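Local coordinates for putative aldo/keto reductase (Salmonella enterica subsp. enterica serovar Typhimurium, PDB 4R9O), which probably acts as an NADP(H)-dependent oxidoreductase of the aldo/keto reductase family, built on a TIM barrel, at residues C[145-150]-C[173-178]; C[158-163]-C[177-182]; C[163-168]-C[196-201]. All blocks are in the same frame, centred on the assembly; numbering follows the deposited sequence.

The contacts follow one sector of the TIM barrel, from helix 139-151 through strand 155-161 and helix 165-173 to helix 198-205. Contact 1 sits toward the surface, about 21 Å from the centre of the chain; contact 2 lies deeper, its centre about 11 Å from both others. Contacts 1 and 2 share Phe177 and Thr178, contacts 2 and 3 share Phe163, whereas contacts 1 and 3 stay about 5 Å apart at nearest atoms. In contact 2 strand 155-161 pairs with the chain leading into strand 182-185; outside it, a loop packs on helix 139-151 and two helix starts meet. Ser161 and Asn162, which probably bind NADP(H), lie at and just past the carboxyl end of strand 155-161.

Contact 1. Residues C[145-150]-C[173-178]; sequences AFQHLH and SRLPFT
In the outer layer of the TIM barrel, helix 139-151 is met by the loop that leads from helix 165-173 back to strand 182-185. Phe146, Gln147 and His150 form the helix side, Leu175, Pro176 and Phe177 the loop side. Phe146 has its CG anti to the carbonyl carbon, and ring atom CD1 touches Leu175 CD1 at 4.1 Å, the methyl lying at the ring edge near its plane. The same residue's CB stands 4.2 Å from Phe177 CZ, at the edge of that second ring. A phenylalanine suits this buried side of the helix, where its ring also stacks on Phe158.

In this beta/alpha barrel the loop between helix 165-173 and strand 182-185 folds over the flank of helix 139-151, and Leu175, Pro176 and Phe177 supply the apolar surface. Gln147, partly exposed, bends at chi2 so that its flat amide lies against Leu175, Pro176 and Phe177; its plane is 24° from that of the Phe177 ring, and the two side chains slide past each other in opposite directions. One turn on, His150 has CG anti to the backbone N (chi1 -174°) and reaches tip to tip with Phe177. Phe177 CE2 rests over one face of the imidazole, offset toward its rim and 3.9 Å from His150 CG. The ring planes are inclined at 44°.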
loop_
_atom_site.group_PDB
_atom_site.type_symbol
_atom_site.label_atom_id
_atom_site.label_comp_id
_atom_site.label_asym_id
_atom_site.label_seq_id
_atom_site.Cartn_x
_atom_site.Cartn_y
_atom_site.Cartn_z
ATOM N N ALA C 145 31.188 -20.255 -10.479
ATOM C CA ALA C 145 31.025 -21.355 -9.535
ATOM C C ALA C 145 30.275 -22.515 -10.187
ATOM O O ALA C 145 30.734 -23.665 -10.142
ATOM C CB ALA C 145 30.304 -20.886 -8.275
ATOM N N PHE C 146 29.134 -22.208 -10.796
ATOM C CA PHE C 146 28.329 -23.226 -11.461
ATOM C C PHE C 146 29.134 -23.936 -12.552
ATOM O O PHE C 146 29.071 -25.162 -12.661
ATOM C CB PHE C 146 27.049 -22.622 -12.064
ATOM C CG PHE C 146 25.973 -22.306 -11.048
ATOM C CD1 PHE C 146 24.726 -21.872 -11.466
ATOM C CD2 PHE C 146 26.207 -22.439 -9.685
ATOM C CE1 PHE C 146 23.721 -21.580 -10.546
ATOM C CE2 PHE C 146 25.212 -22.145 -8.759
ATOM C CZ PHE C 146 23.961 -21.712 -9.203
ATOM N N GLN C 147 29.884 -23.169 -13.350
ATOM C CA GLN C 147 30.775 -23.735 -14.369
ATOM C C GLN C 147 31.752 -24.743 -13.781
ATOM O O GLN C 147 31.959 -25.830 -14.333
ATOM C CB GLN C 147 31.584 -22.645 -15.085
ATOM C CG GLN C 147 30.806 -21.754 -16.042
ATOM C CD GLN C 147 29.460 -22.324 -16.399
ATOM O OE1 GLN C 147 28.446 -21.987 -15.785
ATOM N NE2 GLN C 147 29.437 -23.201 -17.395
ATOM N N HIS C 148 32.384 -24.367 -12.679
ATOM C CA HIS C 148 33.372 -25.238 -12.082
ATOM C C HIS C 148 32.729 -26.525 -11.575
ATOM O O HIS C 148 33.242 -27.613 -11.793
ATOM C CB HIS C 148 34.100 -24.532 -10.945
ATOM C CG HIS C 148 35.042 -25.428 -10.203
ATOM N ND1 HIS C 148 34.759 -25.930 -8.952
ATOM C CD2 HIS C 148 36.243 -25.938 -10.551
ATOM C CE1 HIS C 148 35.758 -26.696 -8.551
ATOM N NE2 HIS C 148 36.672 -26.717 -9.505
ATOM N N LEU C 149 31.605 -26.386 -10.889
ATOM C CA LEU C 149 30.902 -27.529 -10.307
ATOM C C LEU C 149 30.376 -28.472 -11.399
ATOM O O LEU C 149 30.349 -29.698 -11.234
ATOM C CB LEU C 149 29.746 -27.038 -9.424
ATOM C CG LEU C 149 30.031 -26.649 -7.970
ATOM C CD1 LEU C 149 31.265 -25.797 -7.836
ATOM C CD2 LEU C 149 28.849 -25.915 -7.359
ATOM N N HIS C 150 29.951 -27.886 -12.514
ATOM C CA HIS C 150 29.472 -28.667 -13.648
ATOM C C HIS C 150 30.626 -29.378 -14.359
ATOM O O HIS C 150 30.511 -30.551 -14.725
ATOM C CB HIS C 150 28.713 -27.767 -14.628
ATOM C CG HIS C 150 28.068 -28.509 -15.756
ATOM N ND1 HIS C 150 26.874 -29.184 -15.616
ATOM C CD2 HIS C 150 28.451 -28.687 -17.044
ATOM C CE1 HIS C 150 26.547 -29.740 -16.771
ATOM N NE2 HIS C 150 27.484 -29.451 -17.653
ATOM N N SER C 173 21.379 -15.201 -18.200
ATOM C CA SER C 173 22.186 -14.597 -19.267
ATOM C C SER C 173 23.642 -15.049 -19.218
ATOM O O SER C 173 24.309 -15.094 -20.246
ATOM C CB SER C 173 22.119 -13.062 -19.210
ATOM O OG SER C 173 22.685 -12.536 -18.020
ATOM N N ARG C 174 24.120 -15.419 -18.034
ATOM C CA ARG C 174 25.521 -15.772 -17.861
ATOM C C ARG C 174 25.795 -17.263 -18.065
ATOM O O ARG C 174 26.949 -17.672 -18.144
ATOM C CB ARG C 174 26.003 -15.359 -16.474
ATOM C CG ARG C 174 25.708 -13.894 -16.095
ATOM C CD ARG C 174 26.272 -12.949 -17.124
ATOM N NE ARG C 174 26.466 -11.593 -16.610
ATOM C CZ ARG C 174 25.893 -10.509 -17.124
ATOM N NH1 ARG C 174 25.077 -10.618 -18.164
ATOM N NH2 ARG C 174 26.146 -9.316 -16.606
ATOM N N LEU C 175 24.740 -18.067 -18.150
ATOM C CA LEU C 175 24.900 -19.525 -18.138
ATOM C C LEU C 175 24.751 -20.174 -19.508
ATOM O O LEU C 175 23.863 -19.826 -20.283
ATOM C CB LEU C 175 23.903 -20.145 -17.161
ATOM C CG LEU C 175 24.129 -19.717 -15.710
ATOM C CD1 LEU C 175 23.000 -20.175 -14.792
ATOM C CD2 LEU C 175 25.469 -20.229 -15.199
ATOM N N PRO C 176 25.631 -21.138 -19.811
ATOM C CA PRO C 176 25.563 -21.882 -21.071
ATOM C C PRO C 176 24.512 -22.998 -21.029
ATOM O O PRO C 176 24.216 -23.606 -22.058
ATOM C CB PRO C 176 26.974 -22.454 -21.211
ATOM C CG PRO C 176 27.438 -22.618 -19.800
ATOM C CD PRO C 176 26.840 -21.467 -19.034
ATOM N N PHE C 177 23.959 -23.258 -19.848
ATOM C CA PHE C 177 22.886 -24.239 -19.704
ATOM C C PHE C 177 21.644 -23.620 -19.060
ATOM O O PHE C 177 21.741 -22.636 -18.320
ATOM C CB PHE C 177 23.361 -25.439 -18.880
ATOM C CG PHE C 177 24.323 -25.079 -17.780
ATOM C CD1 PHE C 177 23.896 -24.353 -16.678
ATOM C CD2 PHE C 177 25.650 -25.465 -17.851
ATOM C CE1 PHE C 177 24.776 -24.015 -15.673
ATOM C CE2 PHE C 177 26.533 -25.137 -16.845
ATOM C CZ PHE C 177 26.097 -24.405 -15.756
ATOM N N THR C 178 20.483 -24.206 -19.336
ATOM C CA THR C 178 19.216 -23.688 -18.832
ATOM C C THR C 178 19.046 -23.876 -17.329
ATOM O O THR C 178 19.253 -24.976 -16.814
ATOM C CB THR C 178 18.034 -24.379 -19.519
ATOM O OG1 THR C 178 18.243 -24.374 -20.934
ATOM C CG2 THR C 178 16.716 -23.682 -19.168
#

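Contact 2. Residues C[158-163]-C[177-182]; sequences FGVSNF and FTLATN
Phe177 opens residues 177-182 with its CG in the crowded position between the backbone N and the carbonyl carbon. The ring lies nearly parallel to that of Phe158, planes 16° apart, but offset so far that little of one ring covers the other; Phe177 CE1 comes within 3.4 Å of Phe158 CD2. Thr178 turns its side chain away and joins strand 155-161 through its carbonyl: a water donates to Thr178 O and accepts from Phe158 N, bridging two backbone groups that do not pair directly. Leu179 brings CD2 to 3.8 Å from Gly159 CA, while its CD1 touches Val160 CG1.

At Ala180 the backbone pairing begins: Ala180 N donates to Phe158 O at 2.7 Å, in the carbonyl plane. Next, Val160 N gives a nearly straight bond (176°) to Thr181 O, approaching from above that carbonyl's plane. Gly159 suits this close pairing, its CA lying 3.6 Å from Thr181 O with no room for a CB. Asn182 forms a parallel bridge with Val160 and, with CG anti to the backbone N (chi1 -174°), extends its amide to the turn after the strand. Asn182 OD1 accepts from Phe163 N at 3.2 Å on a lone pair, and Asn182 ND2 donates to Phe163 O at 3.0 Å from above that carbonyl's plane, so one asparagine serves both main-chain polar groups of Phe163 and fixes the turn next to Asn162, which probably binds NADP(H). Val160 CB covers the centre of one face of the Phe163 ring.

The bridge at Asn182 closes a beta-alpha-beta unit (strand 155-161, helix 165-173, strand 182-185) in the barrel wall: Gly159 bonds to strand 125-130 through its backbone, Val160 and Leu179 pack under helix 165-173, and Phe158 lies against helix 139-151.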
loop_
_atom_site.group_PDB
_atom_site.type_symbol
_atom_site.label_atom_id
_atom_site.label_comp_id
_atom_site.label_asym_id
_atom_site.label_seq_id
_atom_site.Cartn_x
_atom_site.Cartn_y
_atom_site.Cartn_z
ATOM N N PHE C 158 21.327 -26.884 -12.404
ATOM C CA PHE C 158 21.331 -25.688 -11.570
ATOM C C PHE C 158 19.998 -24.958 -11.664
ATOM O O PHE C 158 19.334 -24.995 -12.696
ATOM C CB PHE C 158 22.477 -24.746 -11.975
ATOM C CG PHE C 158 23.841 -25.382 -11.884
ATOM C CD1 PHE C 158 24.557 -25.348 -10.708
ATOM C CD2 PHE C 158 24.407 -26.009 -12.989
ATOM C CE1 PHE C 158 25.813 -25.939 -10.613
ATOM C CE2 PHE C 158 25.661 -26.599 -12.909
ATOM C CZ PHE C 158 26.363 -26.573 -11.713
ATOM N N GLY C 159 19.622 -24.287 -10.580
ATOM C CA GLY C 159 18.396 -23.519 -10.563
ATOM C C GLY C 159 18.457 -22.460 -9.492
ATOM O O GLY C 159 19.507 -22.230 -8.894
ATOM N N VAL C 160 17.323 -21.819 -9.251
ATOM C CA VAL C 160 17.212 -20.783 -8.240
ATOM C C VAL C 160 15.949 -20.985 -7.428
ATOM O O VAL C 160 15.128 -21.866 -7.735
ATOM C CB VAL C 160 17.177 -19.367 -8.860
ATOM C CG1 VAL C 160 18.455 -19.091 -9.631
ATOM C CG2 VAL C 160 15.941 -19.219 -9.763
ATOM N N SER C 161 15.797 -20.154 -6.399
ATOM C CA SER C 161 14.635 -20.190 -5.529
ATOM C C SER C 161 14.253 -18.760 -5.145
ATOM O O SER C 161 15.121 -17.960 -4.779
ATOM C CB SER C 161 14.916 -21.040 -4.286
ATOM O OG SER C 161 13.802 -21.060 -3.408
ATOM N N ASN C 162 12.963 -18.446 -5.296
ATOM C CA ASN C 162 12.360 -17.175 -4.887
ATOM C C ASN C 162 12.861 -15.967 -5.669
ATOM O O ASN C 162 12.843 -14.855 -5.154
ATOM C CB ASN C 162 12.579 -16.941 -3.396
ATOM C CG ASN C 162 12.159 -18.131 -2.564
ATOM O OD1 ASN C 162 11.011 -18.549 -2.616
ATOM N ND2 ASN C 162 13.101 -18.706 -1.812
ATOM N N PHE C 163 13.286 -16.199 -6.908
ATOM C CA PHE C 163 13.740 -15.135 -7.809
ATOM C C PHE C 163 12.579 -14.435 -8.515
ATOM O O PHE C 163 11.580 -15.068 -8.883
ATOM C CB PHE C 163 14.710 -15.702 -8.868
ATOM C CG PHE C 163 16.155 -15.781 -8.411
ATOM C CD1 PHE C 163 17.182 -15.414 -9.259
ATOM C CD2 PHE C 163 16.479 -16.237 -7.142
ATOM C CE1 PHE C 163 18.518 -15.482 -8.849
ATOM C CE2 PHE C 163 17.807 -16.305 -6.728
ATOM C CZ PHE C 163 18.827 -15.931 -7.587
ATOM N N PHE C 177 23.959 -23.258 -19.848
ATOM C CA PHE C 177 22.886 -24.239 -19.704
ATOM C C PHE C 177 21.644 -23.620 -19.060
ATOM O O PHE C 177 21.741 -22.636 -18.320
ATOM C CB PHE C 177 23.361 -25.439 -18.880
ATOM C CG PHE C 177 24.323 -25.079 -17.780
ATOM C CD1 PHE C 177 23.896 -24.353 -16.678
ATOM C CD2 PHE C 177 25.650 -25.465 -17.851
ATOM C CE1 PHE C 177 24.776 -24.015 -15.673
ATOM C CE2 PHE C 177 26.533 -25.137 -16.845
ATOM C CZ PHE C 177 26.097 -24.405 -15.756
ATOM N N THR C 178 20.483 -24.206 -19.336
ATOM C CA THR C 178 19.216 -23.688 -18.832
ATOM C C THR C 178 19.046 -23.876 -17.329
ATOM O O THR C 178 19.253 -24.976 -16.814
ATOM C CB THR C 178 18.034 -24.379 -19.519
ATOM O OG1 THR C 178 18.243 -24.374 -20.934
ATOM C CG2 THR C 178 16.716 -23.682 -19.168
ATOM N N LEU C 179 18.657 -22.808 -16.631
ATOM C CA LEU C 179 18.253 -22.931 -15.232
ATOM C C LEU C 179 17.049 -23.871 -15.167
ATOM O O LEU C 179 16.084 -23.717 -15.918
ATOM C CB LEU C 179 17.930 -21.558 -14.634
ATOM C CG LEU C 179 19.142 -20.665 -14.325
ATOM C CD1 LEU C 179 18.710 -19.244 -13.914
ATOM C CD2 LEU C 179 19.991 -21.305 -13.245
ATOM N N ALA C 180 17.101 -24.869 -14.295
ATOM C CA ALA C 180 16.132 -25.945 -14.419
ATOM C C ALA C 180 14.892 -25.732 -13.560
ATOM O O ALA C 180 13.913 -26.469 -13.690
ATOM C CB ALA C 180 16.786 -27.266 -14.088
ATOM N N THR C 181 14.927 -24.736 -12.677
ATOM C CA THR C 181 13.744 -24.404 -11.888
ATOM C C THR C 181 13.890 -23.075 -11.160
ATOM O O THR C 181 14.998 -22.554 -10.969
ATOM C CB THR C 181 13.408 -25.488 -10.824
ATOM O OG1 THR C 181 12.035 -25.362 -10.432
ATOM C CG2 THR C 181 14.277 -25.321 -9.588
ATOM N N ASN C 182 12.744 -22.545 -10.755
ATOM C CA ASN C 182 12.673 -21.438 -9.817
ATOM C C ASN C 182 11.697 -21.906 -8.763
ATOM O O ASN C 182 10.493 -21.972 -9.002
ATOM C CB ASN C 182 12.213 -20.145 -10.503
ATOM C CG ASN C 182 12.259 -18.915 -9.583
ATOM O OD1 ASN C 182 12.752 -18.969 -8.447
ATOM N ND2 ASN C 182 11.760 -17.781 -10.096
HETATM O O HOH W 1 20.971 -26.651 -15.258
#

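Contact 3. Residues C[163-168]-C[196-201]; sequences FTPAQF and DGTLDQ
Two successive outer helices of the TIM barrel, 165-173 and 198-205, meet here at their amino-terminal turns, and Gln201 is the main link. Its CB leads into a chain with CG anti to the backbone N (chi1 175°) and extended beyond it, which carries the amide across to the first turn of the other helix. The amide carbon CD lies 3.6 Å from Pro165 CB. The OE1 branch lies 3.4 Å from Pro165 CA and 3.6 Å from Phe168 CB, with the Phe168 ring and the amide planes 51° apart. At the tip, NE2 donates to Pro165 O at 3.1 Å, in the carbonyl plane and on a lone pair. Glutamine suits the place because it has both the length to span the gap and a donor at the end; Pro165 O also accepts from Thr169 OG1.

Proline fits the first turn of a helix, where its missing N-H costs no helical bond. Its ring lies against the other helix start, CG 3.5 Å from Gly197 O. At Gly197, the N-cap residue of helix 198-205, with a positive phi (107°) where a CB would crowd the carbonyl oxygen of Asp196, glycine is at ease. Thr164 is the N-cap of helix 165-173, its OG1 accepting from Gln167 N. Across the interface, one water donates both to Phe163 O and to Thr198 OG1, tying the turn after strand 155-161 to helix 198-205. Asp196 OD1 is gripped twice: it receives Thr198 N in an Asx turn, from above the carboxylate plane, and Thr198 OG1 at 3.0 Å on its syn lone pair.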
loop_
_atom_site.group_PDB
_atom_site.type_symbol
_atom_site.label_atom_id
_atom_site.label_comp_id
_atom_site.label_asym_id
_atom_site.label_seq_id
_atom_site.Cartn_x
_atom_site.Cartn_y
_atom_site.Cartn_z
ATOM N N PHE C 163 13.286 -16.199 -6.908
ATOM C CA PHE C 163 13.740 -15.135 -7.809
ATOM C C PHE C 163 12.579 -14.435 -8.515
ATOM O O PHE C 163 11.580 -15.068 -8.883
ATOM C CB PHE C 163 14.710 -15.702 -8.868
ATOM C CG PHE C 163 16.155 -15.781 -8.411
ATOM C CD1 PHE C 163 17.182 -15.414 -9.259
ATOM C CD2 PHE C 163 16.479 -16.237 -7.142
ATOM C CE1 PHE C 163 18.518 -15.482 -8.849
ATOM C CE2 PHE C 163 17.807 -16.305 -6.728
ATOM C CZ PHE C 163 18.827 -15.931 -7.587
ATOM N N THR C 164 12.713 -13.124 -8.704
ATOM C CA THR C 164 11.835 -12.380 -9.593
ATOM C C THR C 164 12.216 -12.770 -11.016
ATOM O O THR C 164 13.306 -13.303 -11.225
ATOM C CB THR C 164 11.987 -10.843 -9.411
ATOM O OG1 THR C 164 13.310 -10.449 -9.807
ATOM C CG2 THR C 164 11.758 -10.441 -7.955
ATOM N N PRO C 165 11.338 -12.500 -12.001
ATOM C CA PRO C 165 11.758 -12.769 -13.381
ATOM C C PRO C 165 13.005 -11.995 -13.833
ATOM O O PRO C 165 13.740 -12.524 -14.661
ATOM C CB PRO C 165 10.530 -12.352 -14.205
ATOM C CG PRO C 165 9.380 -12.552 -13.283
ATOM C CD PRO C 165 9.901 -12.171 -11.915
ATOM N N ALA C 166 13.227 -10.774 -13.350
ATOM C CA ALA C 166 14.423 -10.024 -13.745
ATOM C C ALA C 166 15.690 -10.629 -13.108
ATOM O O ALA C 166 16.751 -10.694 -13.733
ATOM C CB ALA C 166 14.286 -8.538 -13.370
ATOM N N GLN C 167 15.585 -11.084 -11.868
ATOM C CA GLN C 167 16.721 -11.782 -11.249
ATOM C C GLN C 167 17.034 -13.099 -11.973
ATOM O O GLN C 167 18.206 -13.466 -12.153
ATOM C CB GLN C 167 16.441 -12.034 -9.764
ATOM C CG GLN C 167 16.511 -10.738 -8.933
ATOM C CD GLN C 167 15.668 -10.812 -7.684
ATOM O OE1 GLN C 167 15.664 -9.893 -6.859
ATOM N NE2 GLN C 167 14.938 -11.914 -7.535
ATOM N N PHE C 168 15.974 -13.796 -12.384
ATOM C CA PHE C 168 16.103 -15.045 -13.118
ATOM C C PHE C 168 16.811 -14.792 -14.458
ATOM O O PHE C 168 17.747 -15.503 -14.825
ATOM C CB PHE C 168 14.720 -15.678 -13.326
ATOM C CG PHE C 168 14.756 -17.043 -13.955
ATOM C CD1 PHE C 168 14.704 -18.183 -13.173
ATOM C CD2 PHE C 168 14.841 -17.183 -15.329
ATOM C CE1 PHE C 168 14.735 -19.450 -13.751
ATOM C CE2 PHE C 168 14.881 -18.438 -15.914
ATOM C CZ PHE C 168 14.829 -19.575 -15.122
ATOM N N ASP C 196 1.832 -12.068 -10.908
ATOM C CA ASP C 196 2.894 -11.053 -10.911
ATOM C C ASP C 196 3.993 -11.284 -11.956
ATOM O O ASP C 196 4.944 -10.511 -12.034
ATOM C CB ASP C 196 3.525 -10.906 -9.514
ATOM C CG ASP C 196 4.559 -11.987 -9.191
ATOM O OD1 ASP C 196 4.732 -12.957 -9.963
ATOM O OD2 ASP C 196 5.258 -11.820 -8.165
ATOM N N GLY C 197 3.885 -12.349 -12.741
ATOM C CA GLY C 197 4.839 -12.575 -13.817
ATOM C C GLY C 197 5.814 -13.700 -13.551
ATOM O O GLY C 197 6.497 -14.180 -14.454
ATOM N N THR C 198 5.899 -14.121 -12.301
ATOM C CA THR C 198 6.816 -15.199 -11.956
ATOM C C THR C 198 6.433 -16.484 -12.673
ATOM O O THR C 198 7.267 -17.099 -13.339
ATOM C CB THR C 198 6.843 -15.444 -10.459
ATOM O OG1 THR C 198 7.374 -14.276 -9.813
ATOM C CG2 THR C 198 7.715 -16.669 -10.136
ATOM N N LEU C 199 5.166 -16.869 -12.548
ATOM C CA LEU C 199 4.685 -18.116 -13.129
ATOM C C LEU C 199 4.451 -17.997 -14.636
ATOM O O LEU C 199 4.521 -19.003 -15.355
ATOM C CB LEU C 199 3.404 -18.569 -12.427
ATOM C CG LEU C 199 3.589 -18.953 -10.953
ATOM C CD1 LEU C 199 2.265 -19.319 -10.284
ATOM C CD2 LEU C 199 4.593 -20.084 -10.821
ATOM N N ASP C 200 4.167 -16.779 -15.112
ATOM C CA ASP C 200 4.082 -16.529 -16.547
ATOM C C ASP C 200 5.414 -16.815 -17.227
ATOM O O ASP C 200 5.461 -17.470 -18.269
ATOM C CB ASP C 200 3.669 -15.081 -16.841
ATOM C CG ASP C 200 2.323 -14.718 -16.245
ATOM O OD1 ASP C 200 1.443 -15.600 -16.166
ATOM O OD2 ASP C 200 2.154 -13.544 -15.843
ATOM N N GLN C 201 6.497 -16.289 -16.647
ATOM C CA GLN C 201 7.831 -16.504 -17.187
ATOM C C GLN C 201 8.189 -17.993 -17.227
ATOM O O GLN C 201 8.768 -18.473 -18.200
ATOM C CB GLN C 201 8.883 -15.748 -16.361
ATOM C CG GLN C 201 10.305 -16.037 -16.807
ATOM C CD GLN C 201 11.332 -15.473 -15.863
ATOM O OE1 GLN C 201 11.365 -15.836 -14.688
ATOM N NE2 GLN C 201 12.149 -14.543 -16.352
HETATM O O HOH W 2 9.213 -14.497 -7.625
#